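Local coordinates for protein pantothenate kinase (Coxiella burnetii, PDB 3TQC) that catalyses the ATP-dependent phosphorylation of pantothenate to 4'-phosphopantothenate, the first step of coenzyme A biosynthesis, at residues B[304-309]-B[313-318]. Sequence-based numbering, arbitrary orientation.
Sequences ILEKAA and IQKVYL. With ADP (adenosine-5'-diphosphate), chain D.
The Tyr317 ring meets the carboxylate of Glu306 at its edge. Glu306 OE1 lies in the ring plane, 3.7 Å from Tyr317 CE2, and the two planes are turned 39° apart. Ile304 CB reaches Tyr317 CD2 obliquely. Strands 304-307 and 313-318 form a beta hairpin near one side of the mixed sheet of this P-loop kinase. Strand 16-20 flanks the second strand, and strand 229-234 flanks the first.

Ile304 and Tyr317 are an antiparallel hydrogen-bonded pair, joined by N-H...O bonds in both directions. Glu306 N also binds Lys315 O, at 2.8 Å. Near the turn the register shifts by one. Opposite Glu306 the second strand fits in two residues, Gln314 and Lys315, as in a classic beta bulge. Glu306 O takes a nearly straight bond from Gln314 N (2.9 Å, 166° at the hydrogen) and a weak one from Lys315 N.

Ile304, Glu306, Lys315 and Tyr317 share one face of the sheet. The Glu306 chain is extended, with CG anti to the backbone N (chi1 -172°), and runs beside Lys315. Its OE2 is 4.1 Å from Lys315 NZ, too far for a salt bridge, so any attraction is probably modest. Ala308 CB touches Gln314 CG just beyond the strand.

The opposite face carries Leu305, Lys307, Ile313 and Val316. Leu305 CD2 lies alongside Val316 CG2. Ile313 CD1 reaches Leu305 CB and presses on Lys307 CG at 3.3 Å, a tight carbon contact. Helix 52-84 packs on Leu305 and Ile313.

Lys307 belongs to the ADP pocket. A bend in its chain brings the amine to the adenine. The amine is hydrogen-bonded to Val103 O and His311 ND1, which probably help to hold it beside the nucleotide. Lys307 NZ lies 3.3 Å from N7 of the ADP adenine.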
loop_
_atom_site.group_PDB
_atom_site.type_symbol
_atom_site.label_atom_id
_atom_site.label_comp_id
_atom_site.label_asym_id
_atom_site.label_seq_id
_atom_site.Cartn_x
_atom_site.Cartn_y
_atom_site.Cartn_z
ATOM N N ILE B 304 -4.880 -6.238 12.729
ATOM C CA ILE B 304 -3.902 -6.874 13.587
ATOM C C ILE B 304 -4.637 -7.767 14.551
ATOM O O ILE B 304 -5.554 -7.328 15.227
ATOM C CB ILE B 304 -3.044 -5.849 14.323
ATOM C CG1 ILE B 304 -2.283 -4.990 13.303
ATOM C CG2 ILE B 304 -2.066 -6.542 15.267
ATOM C CD1 ILE B 304 -1.761 -3.707 13.879
ATOM N N LEU B 305 -4.255 -9.035 14.565
ATOM C CA LEU B 305 -4.787 -9.992 15.510
ATOM C C LEU B 305 -3.735 -10.127 16.572
ATOM O O LEU B 305 -2.588 -10.450 16.273
ATOM C CB LEU B 305 -5.009 -11.347 14.863
ATOM C CG LEU B 305 -5.990 -11.436 13.716
ATOM C CD1 LEU B 305 -5.940 -12.855 13.131
ATOM C CD2 LEU B 305 -7.368 -11.102 14.206
ATOM N N GLU B 306 -4.117 -9.851 17.804
ATOM C CA GLU B 306 -3.198 -9.883 18.921
ATOM C C GLU B 306 -3.524 -11.115 19.774
ATOM O O GLU B 306 -4.627 -11.254 20.284
ATOM C CB GLU B 306 -3.311 -8.576 19.725
ATOM C CG GLU B 306 -2.266 -8.416 20.813
ATOM C CD GLU B 306 -2.403 -7.113 21.591
ATOM O OE1 GLU B 306 -2.270 -6.023 20.989
ATOM O OE2 GLU B 306 -2.640 -7.179 22.810
ATOM N N LYS B 307 -2.548 -12.006 19.904
ATOM C CA LYS B 307 -2.720 -13.272 20.596
ATOM C C LYS B 307 -2.228 -13.211 22.030
ATOM O O LYS B 307 -1.205 -12.602 22.308
ATOM C CB LYS B 307 -1.976 -14.383 19.837
ATOM C CG LYS B 307 -2.676 -14.797 18.554
ATOM C CD LYS B 307 -1.803 -15.641 17.662
ATOM C CE LYS B 307 -1.749 -17.076 18.067
ATOM N NZ LYS B 307 -1.092 -17.889 17.007
ATOM N N ALA B 308 -2.971 -13.836 22.943
ATOM C CA ALA B 308 -2.467 -14.139 24.284
ATOM C C ALA B 308 -1.597 -15.394 24.211
ATOM O O ALA B 308 -1.559 -16.059 23.181
ATOM C CB ALA B 308 -3.619 -14.346 25.249
ATOM N N ALA B 309 -0.908 -15.718 25.301
ATOM C CA ALA B 309 0.057 -16.836 25.344
ATOM C C ALA B 309 -0.554 -18.205 25.019
ATOM O O ALA B 309 0.155 -19.127 24.608
ATOM C CB ALA B 309 0.764 -16.887 26.718
ATOM N N ILE B 313 -7.159 -15.103 20.536
ATOM C CA ILE B 313 -7.130 -13.722 20.129
ATOM C C ILE B 313 -7.749 -12.898 21.238
ATOM O O ILE B 313 -8.862 -13.177 21.661
ATOM C CB ILE B 313 -7.888 -13.489 18.815
ATOM C CG1 ILE B 313 -7.235 -14.274 17.681
ATOM C CG2 ILE B 313 -7.900 -11.994 18.448
ATOM C CD1 ILE B 313 -5.762 -14.018 17.553
ATOM N N GLN B 314 -7.004 -11.904 21.721
ATOM C CA GLN B 314 -7.466 -11.035 22.793
ATOM C C GLN B 314 -7.745 -9.623 22.318
ATOM O O GLN B 314 -8.479 -8.886 22.978
ATOM C CB GLN B 314 -6.455 -11.003 23.935
ATOM C CG GLN B 314 -6.328 -12.328 24.722
ATOM C CD GLN B 314 -7.673 -12.957 25.167
ATOM O OE1 GLN B 314 -7.930 -14.152 24.914
ATOM N NE2 GLN B 314 -8.529 -12.155 25.818
ATOM N N LYS B 315 -7.185 -9.242 21.179
ATOM C CA LYS B 315 -7.448 -7.933 20.630
ATOM C C LYS B 315 -7.395 -7.982 19.110
ATOM O O LYS B 315 -6.517 -8.648 18.539
ATOM C CB LYS B 315 -6.409 -6.955 21.182
ATOM C CG LYS B 315 -6.863 -5.503 21.281
ATOM C CD LYS B 315 -5.937 -4.679 22.216
ATOM C CE LYS B 315 -5.677 -5.330 23.617
ATOM N NZ LYS B 315 -5.014 -4.414 24.617
ATOM N N VAL B 316 -8.333 -7.303 18.461
ATOM C CA VAL B 316 -8.308 -7.109 17.007
ATOM C C VAL B 316 -8.300 -5.625 16.686
ATOM O O VAL B 316 -9.086 -4.861 17.237
ATOM C CB VAL B 316 -9.530 -7.760 16.327
ATOM C CG1 VAL B 316 -9.439 -7.625 14.830
ATOM C CG2 VAL B 316 -9.627 -9.220 16.733
ATOM N N TYR B 317 -7.364 -5.215 15.832
ATOM C CA TYR B 317 -7.319 -3.857 15.307
ATOM C C TYR B 317 -7.740 -3.932 13.856
ATOM O O TYR B 317 -7.275 -4.789 13.125
ATOM C CB TYR B 317 -5.912 -3.290 15.376
ATOM C CG TYR B 317 -5.371 -3.077 16.766
ATOM C CD1 TYR B 317 -5.475 -1.844 17.385
ATOM C CD2 TYR B 317 -4.728 -4.104 17.456
ATOM C CE1 TYR B 317 -4.966 -1.636 18.652
ATOM C CE2 TYR B 317 -4.210 -3.897 18.727
ATOM C CZ TYR B 317 -4.341 -2.665 19.318
ATOM O OH TYR B 317 -3.838 -2.448 20.586
ATOM N N LEU B 318 -8.625 -3.045 13.431
ATOM C CA LEU B 318 -9.037 -3.013 12.041
ATOM C C LEU B 318 -8.993 -1.560 11.601
ATOM O O LEU B 318 -9.595 -0.683 12.244
ATOM C CB LEU B 318 -10.452 -3.600 11.885
ATOM C CG LEU B 318 -11.119 -3.556 10.498
ATOM C CD1 LEU B 318 -10.368 -4.348 9.442
ATOM C CD2 LEU B 318 -12.537 -4.081 10.618
HETATM P PB ADP D . 3.975 -19.631 11.519
HETATM O O1B ADP D . 3.262 -20.162 10.315
HETATM O O2B ADP D . 3.760 -18.156 11.737
HETATM O O3B ADP D . 5.430 -20.027 11.631
HETATM P PA ADP D . 2.429 -21.663 12.751
HETATM O O1A ADP D . 1.141 -21.287 12.057
HETATM O O2A ADP D . 3.258 -22.814 12.277
HETATM O O3A ADP D . 3.364 -20.360 12.812
HETATM O "O5'" ADP D . 2.115 -21.921 14.282
HETATM C "C5'" ADP D . 3.136 -21.843 15.261
HETATM C "C4'" ADP D . 2.841 -22.836 16.377
HETATM O "O4'" ADP D . 1.730 -22.392 17.149
HETATM C "C3'" ADP D . 2.454 -24.198 15.842
HETATM O "O3'" ADP D . 2.982 -25.191 16.724
HETATM C "C2'" ADP D . 0.946 -24.213 15.839
HETATM O "O2'" ADP D . 0.438 -25.511 16.096
HETATM C "C1'" ADP D . 0.607 -23.266 16.971
HETATM N N9 ADP D . -0.586 -22.431 16.726
HETATM C C8 ADP D . -0.705 -21.506 15.764
HETATM N N7 ADP D . -1.912 -20.898 15.830
HETATM C C5 ADP D . -2.567 -21.450 16.855
HETATM C C6 ADP D . -3.883 -21.239 17.449
HETATM N N6 ADP D . -4.707 -20.309 16.907
HETATM N N1 ADP D . -4.205 -21.999 18.511
HETATM C C2 ADP D . -3.369 -22.927 19.028
HETATM N N3 ADP D . -2.139 -23.161 18.522
HETATM C C4 ADP D . -1.700 -22.455 17.452
#